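Local coordinates for protein Dr hemagglutinin structural subunit (Escherichia coli, PDB 1UT1) that mediates adherence of uropathogenic bacteria to the upper urinary tract, binds the Dr blood group antigen and agglutinates human erythrocytes in the presence of D-mannose, at residues T17-L22 with T138-G143; G42-A47 with I123-Q128; D61-A66 with G143-K148; I82-R87 with P134-L139; P96-A101 with G115-I120. The protein carries 3 engineered substitutions. All coordinates share one frame; numbering follows the deposited sequence.

Interaction 1: residues T17-L22 with T138-G143. With SO4 (sulfate ion), chain O.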
# COMPACT_ATOMS: atom_id res chain seq x y z
N THR A 17 -0.21 -3.61 -13.24
CA THR A 17 -0.72 -2.27 -13.10
C THR A 17 0.35 -1.31 -12.58
O THR A 17 1.05 -1.61 -11.59
CB THR A 17 -1.91 -2.28 -12.12
OG1 THR A 17 -2.95 -3.10 -12.67
CG2 THR A 17 -2.46 -0.85 -11.86
N GLY A 18 0.48 -0.18 -13.27
CA GLY A 18 1.40 0.86 -12.86
C GLY A 18 0.59 2.04 -12.29
O GLY A 18 -0.39 2.49 -12.91
N THR A 19 1.01 2.55 -11.13
CA THR A 19 0.32 3.66 -10.51
C THR A 19 1.28 4.84 -10.44
O THR A 19 2.37 4.72 -9.89
CB THR A 19 -0.13 3.26 -9.10
OG1 THR A 19 -0.98 2.09 -9.18
CG2 THR A 19 -0.89 4.40 -8.42
N THR A 20 0.89 5.96 -11.07
CA THR A 20 1.68 7.20 -11.10
C THR A 20 1.05 8.16 -10.11
O THR A 20 -0.14 8.44 -10.18
CB THR A 20 1.64 7.83 -12.52
OG1 THR A 20 2.30 6.94 -13.45
CG2 THR A 20 2.36 9.21 -12.54
N LYS A 21 1.83 8.58 -9.13
CA LYS A 21 1.33 9.38 -8.03
C LYS A 21 2.05 10.70 -7.98
O LYS A 21 3.26 10.80 -8.30
CB LYS A 21 1.56 8.65 -6.72
CG LYS A 21 0.72 7.38 -6.58
CD LYS A 21 0.85 6.79 -5.17
CE LYS A 21 0.30 5.36 -5.11
NZ LYS A 21 1.10 4.47 -4.20
N LEU A 22 1.33 11.73 -7.54
CA LEU A 22 1.93 13.04 -7.40
C LEU A 22 1.20 13.76 -6.27
O LEU A 22 0.00 13.80 -6.27
CB LEU A 22 1.77 13.85 -8.72
CG LEU A 22 2.17 15.33 -8.62
CD1 LEU A 22 3.63 15.43 -8.44
CD2 LEU A 22 1.71 16.14 -9.84
N THR A 138 -3.51 10.64 -8.55
CA THR A 138 -3.10 9.30 -8.99
C THR A 138 -3.60 9.01 -10.41
O THR A 138 -4.74 9.39 -10.76
CB THR A 138 -3.71 8.20 -7.99
OG1 THR A 138 -3.39 8.53 -6.62
CG2 THR A 138 -3.16 6.82 -8.28
N LEU A 139 -2.78 8.28 -11.18
CA LEU A 139 -3.18 7.78 -12.49
C LEU A 139 -2.80 6.30 -12.51
O LEU A 139 -1.64 5.94 -12.25
CB LEU A 139 -2.46 8.49 -13.64
CG LEU A 139 -2.57 7.77 -15.00
CD1 LEU A 139 -4.01 7.77 -15.51
CD2 LEU A 139 -1.66 8.47 -16.03
N THR A 140 -3.78 5.43 -12.72
CA THR A 140 -3.53 4.00 -12.67
C THR A 140 -3.72 3.38 -14.07
O THR A 140 -4.74 3.64 -14.74
CB THR A 140 -4.50 3.34 -11.67
OG1 THR A 140 -4.27 3.90 -10.36
CG2 THR A 140 -4.28 1.85 -11.62
N LEU A 141 -2.71 2.64 -14.54
CA LEU A 141 -2.72 2.05 -15.90
C LEU A 141 -2.47 0.54 -15.80
O LEU A 141 -1.53 0.09 -15.13
CB LEU A 141 -1.62 2.66 -16.77
CG LEU A 141 -1.76 4.18 -17.05
CD1 LEU A 141 -0.45 4.76 -17.63
CD2 LEU A 141 -2.90 4.42 -18.00
N THR A 142 -3.30 -0.22 -16.48
CA THR A 142 -3.22 -1.68 -16.44
C THR A 142 -2.90 -2.19 -17.82
O THR A 142 -3.54 -1.81 -18.80
CB THR A 142 -4.57 -2.30 -15.98
OG1 THR A 142 -4.86 -1.86 -14.65
CG2 THR A 142 -4.48 -3.87 -16.01
N GLY A 143 -1.95 -3.12 -17.90
CA GLY A 143 -1.53 -3.68 -19.18
C GLY A 143 -2.49 -4.71 -19.69
O GLY A 143 -3.18 -5.41 -18.92
S SO4 O . 4.29 0.77 -9.79
O1 SO4 O . 4.71 1.44 -8.51
O2 SO4 O . 3.90 -0.63 -9.59
O3 SO4 O . 3.08 1.50 -10.25
O4 SO4 O . 5.30 1.02 -10.80
O HOH W 1 -3.80 2.42 -8.35
O HOH W 2 0.71 5.04 -14.12
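The flat groups here are peptide planes that meet edge to edge in an antiparallel pair: one face of the ribbon carries T17, T19, K21, T138, T140 and T142, the other T20, L139 and L141. Four backbone bonds join the edges. T20 N meets L139 O in the carbonyl plane at 2.8 Å, the N-H almost straight at 174°, and L139 N returns a bond to T20 O, also in plane. At the next hydrogen-bonded pair, two residues away, G18 N and L141 O, with L141 N and G18 O, bond nearly along the C=O axes. Flanking CA-H groups add contacts, T17 CA to L141 O at 3.2 Å among them. Strand 16-25 thus pairs with the last strand of its own chain, antiparallel to 135-147 and parallel to 38-40, a place consistent with that of the donor strand which a neighbour's N-terminal extension supplies in chaperone-usher fibres. On the threonine face every OG1 stands beside its own backbone N, so CG2 is anti to N and leans across the ribbon. The result is tight: T17 CG2 meets T140 CG2 at 3.3 Å, and T19 CG2 meets T138 CG2 at the same 3.3 Å, crossing obliquely. Water 1 bridges T19 OG1 and T140 OG1, its oxygen only 2.5 Å from T140 OG1; on the other face water 2 joins T20 OG1 to L139 O. At the far edge T19 N gives a very short 2.5 Å bond to sulfate O3, an ion also held by D34 N of the second subunit.

Interaction 2: residues G42-A47 with I123-Q128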
# COMPACT_ATOMS: atom_id res chain seq x y z
N GLY A 42 2.64 25.63 -8.83
CA GLY A 42 3.35 26.51 -9.78
C GLY A 42 4.25 25.72 -10.73
O GLY A 42 4.63 26.23 -11.78
N GLN A 43 4.61 24.48 -10.36
CA GLN A 43 5.47 23.63 -11.19
C GLN A 43 4.65 22.83 -12.21
O GLN A 43 5.21 22.09 -13.02
CB GLN A 43 6.24 22.65 -10.32
CG GLN A 43 7.39 23.28 -9.57
CD GLN A 43 8.16 22.25 -8.78
OE1 GLN A 43 9.19 21.73 -9.22
NE2 GLN A 43 7.58 21.84 -7.68
N LEU A 44 3.32 22.96 -12.14
CA LEU A 44 2.44 22.29 -13.05
C LEU A 44 2.29 23.06 -14.35
O LEU A 44 1.19 23.36 -14.78
CB LEU A 44 1.09 21.98 -12.40
CG LEU A 44 1.21 21.15 -11.10
CD1 LEU A 44 -0.19 21.00 -10.47
CD2 LEU A 44 1.80 19.77 -11.43
N THR A 45 3.42 23.35 -14.98
CA THR A 45 3.45 24.09 -16.24
C THR A 45 3.20 23.14 -17.42
O THR A 45 3.15 21.91 -17.26
CB THR A 45 4.78 24.82 -16.40
OG1 THR A 45 5.85 23.87 -16.43
CG2 THR A 45 4.99 25.80 -15.24
N ASP A 46 2.93 23.72 -18.59
CA ASP A 46 2.58 22.91 -19.75
C ASP A 46 3.72 21.94 -20.10
O ASP A 46 4.90 22.34 -20.17
CB ASP A 46 2.27 23.80 -20.94
CG ASP A 46 1.71 23.03 -22.13
OD1 ASP A 46 1.77 23.58 -23.26
OD2 ASP A 46 1.16 21.93 -21.94
N ALA A 47 3.36 20.67 -20.27
CA ALA A 47 4.30 19.58 -20.55
C ALA A 47 5.24 19.18 -19.40
O ALA A 47 6.19 18.40 -19.61
CB ALA A 47 5.10 19.85 -21.87
N ILE A 123 4.33 10.55 -18.84
CA ILE A 123 3.06 11.18 -18.48
C ILE A 123 3.42 12.67 -18.24
O ILE A 123 4.33 12.96 -17.44
CB ILE A 123 2.55 10.63 -17.15
CG1 ILE A 123 2.40 9.09 -17.20
CG2 ILE A 123 1.20 11.29 -16.78
CD1 ILE A 123 1.50 8.57 -18.35
N TYR A 124 2.73 13.59 -18.94
CA TYR A 124 3.08 15.02 -18.85
C TYR A 124 1.85 15.85 -18.61
O TYR A 124 0.77 15.56 -19.12
CB TYR A 124 3.69 15.48 -20.20
CG TYR A 124 4.84 14.62 -20.67
CD1 TYR A 124 6.15 14.90 -20.25
CD2 TYR A 124 4.61 13.46 -21.39
CE1 TYR A 124 7.22 14.10 -20.67
CE2 TYR A 124 5.68 12.64 -21.83
CZ TYR A 124 6.98 12.98 -21.45
OH TYR A 124 8.04 12.15 -21.81
N VAL A 125 2.03 16.97 -17.93
CA VAL A 125 0.91 17.90 -17.72
C VAL A 125 0.44 18.42 -19.09
O VAL A 125 1.24 18.82 -19.92
CB VAL A 125 1.35 19.08 -16.80
CG1 VAL A 125 0.27 20.17 -16.73
CG2 VAL A 125 1.67 18.54 -15.38
N ASP A 126 -0.87 18.36 -19.34
CA ASP A 126 -1.41 18.84 -20.63
C ASP A 126 -2.08 20.22 -20.42
O ASP A 126 -3.21 20.29 -19.97
CB ASP A 126 -2.47 17.85 -21.16
CG ASP A 126 -3.05 18.29 -22.52
OD1 ASP A 126 -2.47 19.20 -23.18
OD2 ASP A 126 -4.14 17.81 -22.87
N GLY A 127 -1.36 21.28 -20.76
CA GLY A 127 -1.85 22.66 -20.56
C GLY A 127 -1.46 23.08 -19.15
O GLY A 127 -1.52 22.26 -18.22
N GLN A 128 -0.98 24.32 -18.99
CA GLN A 128 -0.55 24.79 -17.67
C GLN A 128 -1.71 24.65 -16.70
O GLN A 128 -2.87 25.00 -17.02
CB GLN A 128 0.01 26.23 -17.73
CG GLN A 128 -1.03 27.32 -17.85
CD GLN A 128 -1.63 27.71 -16.49
OE1 GLN A 128 -1.15 27.27 -15.45
NE2 GLN A 128 -2.69 28.54 -16.51
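Two hydrogen bonds pin the loop 42-47 to the end of strand 118-125 and the turn after it. A47 N donates to V125 O at 2.8 Å, bent to 138° and arriving from above the carbonyl plane. The second uses a side chain: D46 CG stands anti to its own N (chi1 -172°), which brings OD2 to the turn, where it accepts G127 N at 2.9 Å, again from above the plane, here that of the carboxylate. The apolar contact centres on V125. Its CG2 meets L44 CD2 at 4.1 Å, the two side chains crossing at about a right angle, while its CB and CG1 both lie 3.4 Å from T45 O, so a backbone carbonyl rests against the isopropyl group. L44 is the centre of an inverse gamma turn, and its side chain continues inward to L22, V24 and L90, joining the loop to the sandwich core. Van der Waals contacts complete the interface: A47 O lies near the plane of the Y124 ring, at its edge 3.6 Å from CD1, and Q128 CA packs on L44 O. The Y124 ring itself makes a cation-pi contact with R95. D126 OD1 lies 4.7 Å from D46 OD2, and two like charges so close would probably raise the proton affinity of either carboxylate, an effect the G127 N-H would tend to offset at D46.

Interaction 3: residues D61-A66 with G143-K148. With EDO (1,2-ethanediol), chain K.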
# COMPACT_ATOMS: atom_id res chain seq x y z
N ASP A 61 3.20 -11.14 -29.93
CA ASP A 61 3.65 -10.95 -31.31
C ASP A 61 2.48 -10.70 -32.27
O ASP A 61 2.62 -9.96 -33.23
CB ASP A 61 4.55 -12.11 -31.78
CG ASP A 61 5.97 -12.01 -31.20
OD1 ASP A 61 6.75 -12.99 -31.33
OD2 ASP A 61 6.33 -10.96 -30.62
N ALA A 62 1.31 -11.20 -31.91
CA ALA A 62 0.12 -11.06 -32.75
C ALA A 62 -1.00 -10.21 -32.14
O ALA A 62 -2.16 -10.30 -32.56
CB ALA A 62 -0.44 -12.46 -33.10
N ARG A 63 -0.70 -9.46 -31.09
CA ARG A 63 -1.72 -8.64 -30.45
C ARG A 63 -1.23 -7.20 -30.40
O ARG A 63 -0.02 -6.96 -30.42
CB ARG A 63 -1.97 -9.08 -28.99
CG ARG A 63 -2.22 -10.56 -28.82
CD ARG A 63 -3.64 -10.92 -29.18
NE ARG A 63 -3.89 -12.34 -28.91
CZ ARG A 63 -5.08 -12.92 -29.02
NH1 ARG A 63 -5.21 -14.22 -28.76
NH2 ARG A 63 -6.13 -12.21 -29.40
N GLN A 64 -2.17 -6.28 -30.20
CA GLN A 64 -1.84 -4.85 -30.03
C GLN A 64 -1.75 -4.51 -28.54
O GLN A 64 -2.74 -4.55 -27.82
CB GLN A 64 -2.90 -3.98 -30.68
CG GLN A 64 -2.83 -4.03 -32.18
CD GLN A 64 -3.98 -3.30 -32.84
OE1 GLN A 64 -4.01 -2.06 -32.88
NE2 GLN A 64 -4.97 -4.06 -33.28
N VAL A 65 -0.54 -4.21 -28.08
CA VAL A 65 -0.30 -3.88 -26.68
C VAL A 65 -1.14 -2.67 -26.31
O VAL A 65 -1.27 -1.72 -27.10
CB VAL A 65 1.20 -3.60 -26.47
CG1 VAL A 65 1.46 -3.02 -25.07
CG2 VAL A 65 2.00 -4.90 -26.68
N ALA A 66 -1.62 -2.66 -25.06
CA ALA A 66 -2.52 -1.61 -24.61
C ALA A 66 -2.44 -1.34 -23.11
O ALA A 66 -2.14 -2.23 -22.31
CB ALA A 66 -3.93 -1.96 -24.99
N GLY A 143 -1.95 -3.12 -17.90
CA GLY A 143 -1.53 -3.68 -19.18
C GLY A 143 -2.49 -4.71 -19.69
O GLY A 143 -3.18 -5.41 -18.92
N GLY A 144 -2.52 -4.84 -21.00
CA GLY A 144 -3.42 -5.79 -21.65
C GLY A 144 -3.28 -5.62 -23.15
O GLY A 144 -2.24 -5.17 -23.63
N TYR A 145 -4.27 -6.10 -23.90
CA TYR A 145 -4.20 -5.97 -25.36
C TYR A 145 -5.53 -5.59 -25.93
O TYR A 145 -6.58 -5.76 -25.28
CB TYR A 145 -3.62 -7.21 -26.05
CG TYR A 145 -4.36 -8.48 -25.76
CD1 TYR A 145 -3.97 -9.32 -24.71
CD2 TYR A 145 -5.45 -8.85 -26.55
CE1 TYR A 145 -4.69 -10.51 -24.45
CE2 TYR A 145 -6.17 -10.03 -26.29
CZ TYR A 145 -5.75 -10.87 -25.28
OH TYR A 145 -6.44 -12.06 -25.07
N TRP A 146 -5.49 -4.94 -27.08
CA TRP A 146 -6.71 -4.39 -27.65
C TRP A 146 -7.00 -5.06 -28.99
O TRP A 146 -6.08 -5.49 -29.70
CB TRP A 146 -6.51 -2.87 -27.83
CG TRP A 146 -7.72 -2.10 -28.30
CD1 TRP A 146 -8.65 -1.45 -27.53
CD2 TRP A 146 -8.07 -1.83 -29.66
NE1 TRP A 146 -9.54 -0.76 -28.33
CE2 TRP A 146 -9.21 -0.99 -29.65
CE3 TRP A 146 -7.51 -2.19 -30.89
CZ2 TRP A 146 -9.78 -0.49 -30.81
CZ3 TRP A 146 -8.06 -1.69 -32.05
CH2 TRP A 146 -9.20 -0.86 -32.00
N ALA A 147 -8.28 -5.13 -29.32
CA ALA A 147 -8.70 -5.62 -30.64
C ALA A 147 -10.02 -4.98 -31.07
O ALA A 147 -10.84 -4.58 -30.23
CB ALA A 147 -8.82 -7.13 -30.63
N LYS A 148 -10.22 -4.85 -32.39
CA LYS A 148 -11.51 -4.39 -32.93
C LYS A 148 -12.43 -5.62 -32.98
O LYS A 148 -12.10 -6.55 -33.74
CB LYS A 148 -11.33 -3.86 -34.37
CG LYS A 148 -10.16 -2.93 -34.52
CD LYS A 148 -10.60 -1.56 -35.01
CE LYS A 148 -11.49 -1.73 -36.19
NZ LYS A 148 -10.94 -2.88 -36.92
C1 EDO K . 7.16 -13.04 -28.41
O1 EDO K . 7.33 -14.34 -28.96
C2 EDO K . 7.05 -13.18 -26.89
O2 EDO K . 7.91 -12.22 -26.25
O HOH W 3 -4.86 -7.38 -30.61
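Q64 O accepts one hydrogen bond, from W146 N in the carbonyl plane at 2.9 Å, and one weaker CA-H...O contact, with Y145 CA 3.2 Å from Q64 O. A66 and G144 exchange the next pair of bonds. G144 N reaches A66 O in plane, whereas A66 N approaches G144 O from well above the carbonyl plane at 3.0 Å, and both are bent. Between these pairs V65 and Y145 face each other without bonds, their side chains diverging. The contact joins the end of strand 135-147, near the C terminus, to the start of strand 64-69 in the beta sandwich; D61-R63 belong to the predicted receptor-binding region. The strands splay, 132° between their directions, and water 3 spans the widening gap, accepting from Q64 N and donating to W146 O. Y145 CG sits in the crowded position between N and the carbonyl carbon (chi1 58°), which lays the ring alongside R63. R63 CD makes a CH-pi contact over the ring face, 4.1 Å from its centroid, and the guanidinium plane lies 35° from that of the ring. A66 CB packs on W146 CB at 3.9 Å, while the indole stacks on Y110. C28 of the second subunit packs on both R63 and Y145. The ring meets R63 mainly through the CD methylene, and the nearby pi face may mildly stabilise the guanidinium charge; the strand ends are joined by backbone bonds and one bridging water.

Interaction 4: residues I82-R87 with P134-L139. With EDO (1,2-ethanediol), chain I.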
# COMPACT_ATOMS: atom_id res chain seq x y z
N ILE A 82 -6.26 11.87 -10.83
CA ILE A 82 -7.44 12.26 -10.06
C ILE A 82 -7.07 12.37 -8.58
O ILE A 82 -6.24 11.61 -8.09
CB ILE A 82 -8.61 11.24 -10.26
CG1 ILE A 82 -9.95 11.84 -9.76
CG2 ILE A 82 -8.30 9.90 -9.59
CD1 ILE A 82 -10.51 12.99 -10.66
N SER A 83 -7.64 13.36 -7.89
CA SER A 83 -7.37 13.52 -6.44
C SER A 83 -7.96 12.33 -5.63
O SER A 83 -8.83 11.60 -6.11
CB SER A 83 -7.96 14.84 -5.93
OG SER A 83 -9.35 14.89 -6.16
N ASP A 84 -7.48 12.18 -4.40
CA ASP A 84 -7.95 11.10 -3.52
C ASP A 84 -9.50 11.12 -3.36
O ASP A 84 -10.13 10.07 -3.29
CB ASP A 84 -7.29 11.25 -2.15
CG ASP A 84 -5.93 10.61 -2.09
OD1 ASP A 84 -5.45 10.13 -3.14
OD2 ASP A 84 -5.27 10.77 -1.05
N ASN A 85 -10.09 12.32 -3.33
CA ASN A 85 -11.55 12.43 -3.16
C ASN A 85 -12.37 12.32 -4.46
O ASN A 85 -13.61 12.36 -4.43
CB ASN A 85 -11.93 13.67 -2.34
CG ASN A 85 -11.83 14.99 -3.14
OD1 ASN A 85 -12.19 16.04 -2.62
ND2 ASN A 85 -11.35 14.94 -4.37
N ASN A 86 -11.69 12.00 -5.57
CA ASN A 86 -12.30 11.80 -6.88
C ASN A 86 -12.79 13.06 -7.54
O ASN A 86 -13.38 13.02 -8.61
CB ASN A 86 -13.43 10.74 -6.83
CG ASN A 86 -13.65 10.07 -8.18
OD1 ASN A 86 -14.78 9.93 -8.65
ND2 ASN A 86 -12.56 9.74 -8.84
N ARG A 87 -12.52 14.20 -6.94
CA ARG A 87 -13.04 15.43 -7.50
C ARG A 87 -12.18 16.18 -8.50
O ARG A 87 -12.70 16.73 -9.48
CB ARG A 87 -13.49 16.40 -6.41
CG ARG A 87 -14.20 17.62 -7.00
CD ARG A 87 -15.00 18.38 -5.97
NE ARG A 87 -15.90 17.54 -5.16
CZ ARG A 87 -16.41 17.96 -4.00
NH1 ARG A 87 -16.10 19.18 -3.58
NH2 ARG A 87 -17.19 17.19 -3.27
N PRO A 134 -4.05 21.76 -3.95
CA PRO A 134 -3.14 20.84 -3.27
C PRO A 134 -3.87 19.54 -2.88
O PRO A 134 -5.05 19.55 -2.51
CB PRO A 134 -2.71 21.62 -2.02
CG PRO A 134 -2.80 23.09 -2.49
CD PRO A 134 -4.01 23.12 -3.38
N GLY A 135 -3.18 18.41 -3.04
CA GLY A 135 -3.75 17.12 -2.71
C GLY A 135 -2.88 16.01 -3.31
O GLY A 135 -1.80 16.27 -3.83
N ASN A 136 -3.36 14.77 -3.18
CA ASN A 136 -2.69 13.58 -3.72
C ASN A 136 -3.43 13.14 -4.94
O ASN A 136 -4.66 12.96 -4.92
CB ASN A 136 -2.67 12.45 -2.68
CG ASN A 136 -2.06 12.88 -1.38
OD1 ASN A 136 -0.93 13.36 -1.35
ND2 ASN A 136 -2.88 12.90 -0.33
N TYR A 137 -2.70 12.99 -6.03
CA TYR A 137 -3.28 12.69 -7.33
C TYR A 137 -2.70 11.40 -7.82
O TYR A 137 -1.54 11.12 -7.59
CB TYR A 137 -2.92 13.82 -8.30
CG TYR A 137 -3.68 15.09 -8.01
CD1 TYR A 137 -4.84 15.42 -8.72
CD2 TYR A 137 -3.23 15.97 -7.03
CE1 TYR A 137 -5.58 16.57 -8.41
CE2 TYR A 137 -3.92 17.17 -6.74
CZ TYR A 137 -5.14 17.41 -7.39
OH TYR A 137 -5.83 18.58 -7.11
N THR A 138 -3.51 10.64 -8.55
CA THR A 138 -3.10 9.30 -8.99
C THR A 138 -3.60 9.01 -10.41
O THR A 138 -4.74 9.39 -10.76
CB THR A 138 -3.71 8.20 -7.99
OG1 THR A 138 -3.39 8.53 -6.62
CG2 THR A 138 -3.16 6.82 -8.28
N LEU A 139 -2.78 8.28 -11.18
CA LEU A 139 -3.18 7.78 -12.49
C LEU A 139 -2.80 6.30 -12.51
O LEU A 139 -1.64 5.94 -12.25
CB LEU A 139 -2.46 8.49 -13.64
CG LEU A 139 -2.57 7.77 -15.00
CD1 LEU A 139 -4.01 7.77 -15.51
CD2 LEU A 139 -1.66 8.47 -16.03
C1 EDO I . -7.73 17.97 -3.58
O1 EDO I . -8.86 17.17 -3.94
C2 EDO I . -8.23 19.27 -2.89
O2 EDO I . -9.29 18.95 -1.97
O HOH W 4 -5.57 9.96 -5.90
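I82 opens the contact as an antiparallel hydrogen-bonded pair with T138: I82 N donates to T138 O, and T138 N to I82 O, both at 2.9 Å and both entering from above the carbonyl plane. I82 O also takes Y137 CA-H, with Y137 CA 3.2 Å from I82 O. S83, the non-hydrogen-bonded partner of Y137, lays its CB over the face of the Y137 ring, 4.2 Å from the centroid, a CH-pi contact. Its OG sits in the crowded position between N and the carbonyl carbon and is bonded to D88 N, with a weak bond to O1 of an ethanediol. S83 CA-H points at N136 O, which D84 N also approaches in a weak, strongly bent bond (124°). At D84 the chain leaves the strand, and the side chain turns back: OD2 accepts N136 ND2 at 3.3 Å, met from above the carboxylate plane, and the two flat groups stand 41° apart. N136 OD1 is spent on T23 OG1. Water 4 lies within bonding distance of D84 OD1, I82 O and T138 OG1. From S83 to N86 the chain makes a type I beta turn, closed by N86 N to S83 O at 2.9 Å. Strand 135-147 thus lies between 78-83 and 16-25 in the sheet; G135 and Y137 bond to V24 and L22 of 16-25, while the Y137 ring packs on L81 and V24 and its OH reaches P133 O.

Interaction 5: residues P96-A101 with G115-I120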
# COMPACT_ATOMS: atom_id res chain seq x y z
N PRO A 96 4.71 7.65 -25.69
CA PRO A 96 5.88 6.74 -25.69
C PRO A 96 7.09 7.55 -26.05
O PRO A 96 6.97 8.56 -26.75
CB PRO A 96 5.59 5.76 -26.84
CG PRO A 96 4.73 6.55 -27.79
CD PRO A 96 3.84 7.43 -26.87
N THR A 97 8.27 7.13 -25.59
CA THR A 97 9.48 7.92 -25.84
C THR A 97 10.14 7.57 -27.18
O THR A 97 11.11 8.21 -27.57
CB THR A 97 10.52 7.75 -24.71
OG1 THR A 97 11.04 6.41 -24.73
CG2 THR A 97 9.95 8.07 -23.34
N ASP A 98 9.66 6.53 -27.85
CA ASP A 98 10.22 6.19 -29.15
C ASP A 98 9.29 6.79 -30.22
O ASP A 98 8.44 7.63 -29.91
CB ASP A 98 10.39 4.66 -29.31
CG ASP A 98 9.05 3.90 -29.21
OD1 ASP A 98 9.06 2.65 -29.33
OD2 ASP A 98 7.98 4.55 -29.09
N ASN A 99 9.43 6.36 -31.45
CA ASN A 99 8.62 6.93 -32.55
C ASN A 99 7.26 6.28 -32.74
O ASN A 99 6.66 6.46 -33.79
CB ASN A 99 9.36 6.73 -33.88
CG ASN A 99 10.26 7.87 -34.22
OD1 ASN A 99 9.89 8.71 -35.04
ND2 ASN A 99 11.52 7.74 -33.83
N SER A 100 6.86 5.41 -31.82
CA SER A 100 5.72 4.57 -32.08
C SER A 100 4.37 5.25 -32.02
O SER A 100 4.20 6.24 -31.32
CB SER A 100 5.77 3.29 -31.25
OG SER A 100 5.67 3.59 -29.88
N ALA A 101 3.44 4.76 -32.83
CA ALA A 101 2.11 5.36 -32.93
C ALA A 101 1.09 4.58 -32.12
O ALA A 101 0.99 3.36 -32.24
CB ALA A 101 1.68 5.43 -34.38
N GLY A 115 2.66 -6.66 -31.85
CA GLY A 115 4.05 -6.89 -31.49
C GLY A 115 4.27 -6.73 -30.00
O GLY A 115 3.55 -5.98 -29.32
N SER A 116 5.27 -7.44 -29.49
CA SER A 116 5.60 -7.41 -28.07
C SER A 116 6.46 -6.18 -27.76
O SER A 116 7.65 -6.29 -27.55
CB SER A 116 6.36 -8.69 -27.70
OG SER A 116 5.49 -9.79 -27.81
N TRP A 117 5.82 -5.02 -27.71
CA TRP A 117 6.52 -3.77 -27.49
C TRP A 117 7.07 -3.66 -26.06
O TRP A 117 6.40 -4.05 -25.08
CB TRP A 117 5.54 -2.61 -27.71
CG TRP A 117 6.18 -1.28 -27.66
CD1 TRP A 117 6.95 -0.70 -28.64
CD2 TRP A 117 6.06 -0.30 -26.61
NE1 TRP A 117 7.29 0.58 -28.27
CE2 TRP A 117 6.78 0.84 -27.02
CE3 TRP A 117 5.42 -0.29 -25.35
CZ2 TRP A 117 6.86 2.01 -26.24
CZ3 TRP A 117 5.52 0.87 -24.56
CH2 TRP A 117 6.25 2.00 -25.01
N GLY A 118 8.23 -3.01 -25.96
CA GLY A 118 8.79 -2.63 -24.68
C GLY A 118 9.23 -1.18 -24.88
O GLY A 118 9.68 -0.79 -25.97
N GLY A 119 9.10 -0.38 -23.84
CA GLY A 119 9.46 1.02 -23.94
C GLY A 119 9.10 1.81 -22.68
O GLY A 119 8.84 1.26 -21.61
N ILE A 120 9.13 3.11 -22.83
CA ILE A 120 8.89 4.02 -21.73
C ILE A 120 7.76 4.92 -22.17
O ILE A 120 7.78 5.45 -23.28
CB ILE A 120 10.14 4.91 -21.51
CG1 ILE A 120 11.37 4.05 -21.17
CG2 ILE A 120 9.87 5.95 -20.41
CD1 ILE A 120 12.70 4.79 -21.30
O HOH W 5 9.92 3.98 -25.46
O HOH W 6 10.68 1.34 -27.42
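Both oxygens of the D98 carboxylate are engaged, and OD2 takes two donors. OD1 accepts W117 NE1 on its syn lone pair at 2.9 Å, almost in the indole plane and fairly straight at 162°; side chain and ring meet tip to tip, the planes 58° apart. OD2 takes S100 OG on its own syn lone pair at 2.6 Å, and S100 N from above the carboxylate plane. That last bond makes an Asx turn, so the loop 96-101 folds round the group that holds the tryptophan. S100 OG is bonded to W102 NE1 as well, and the W102 and W117 rings pack edge to face. This loop leaves strand 89-96 just beside strand 118-125, its antiparallel neighbour in the beta sandwich; T97 N still reaches I120 O nearly along the C=O axis at 2.9 Å, with P96 CA-H pointing at the same oxygen. T97 CG2, anti to its carbonyl carbon, touches I120 CG2 at 3.6 Å. W117 CG is anti to N (chi1 -174°), which puts G119 N over one face of the indole, 3.7 Å above its plane and toward the ring's edge. Water 6 donates to D98 OD1 and G118 O; water 5 joins T97 OG1 to I120 N.

In the fold
Strand 135-147 is common to interactions 1, 3 and 4, which pair it in turn with 16-25, 64-69 and 78-83; interactions 2 and 5 instead sit on strand 118-125 and bind loops to it. Interaction 1 lies nearest the chain centre and runs on regular backbone bonds, and L139 and L22 there pack on I123 and L44 of interaction 2. Interaction 4 shares T138 and L139 with it. Interaction 3 is buried, in part by another subunit, whereas interaction 5 is a surface contact led by carboxylate bonds; the two still meet through R63 O with G115 N and D61 with S116. Interactions 3 and 4 lie on opposite sides of the chain centre.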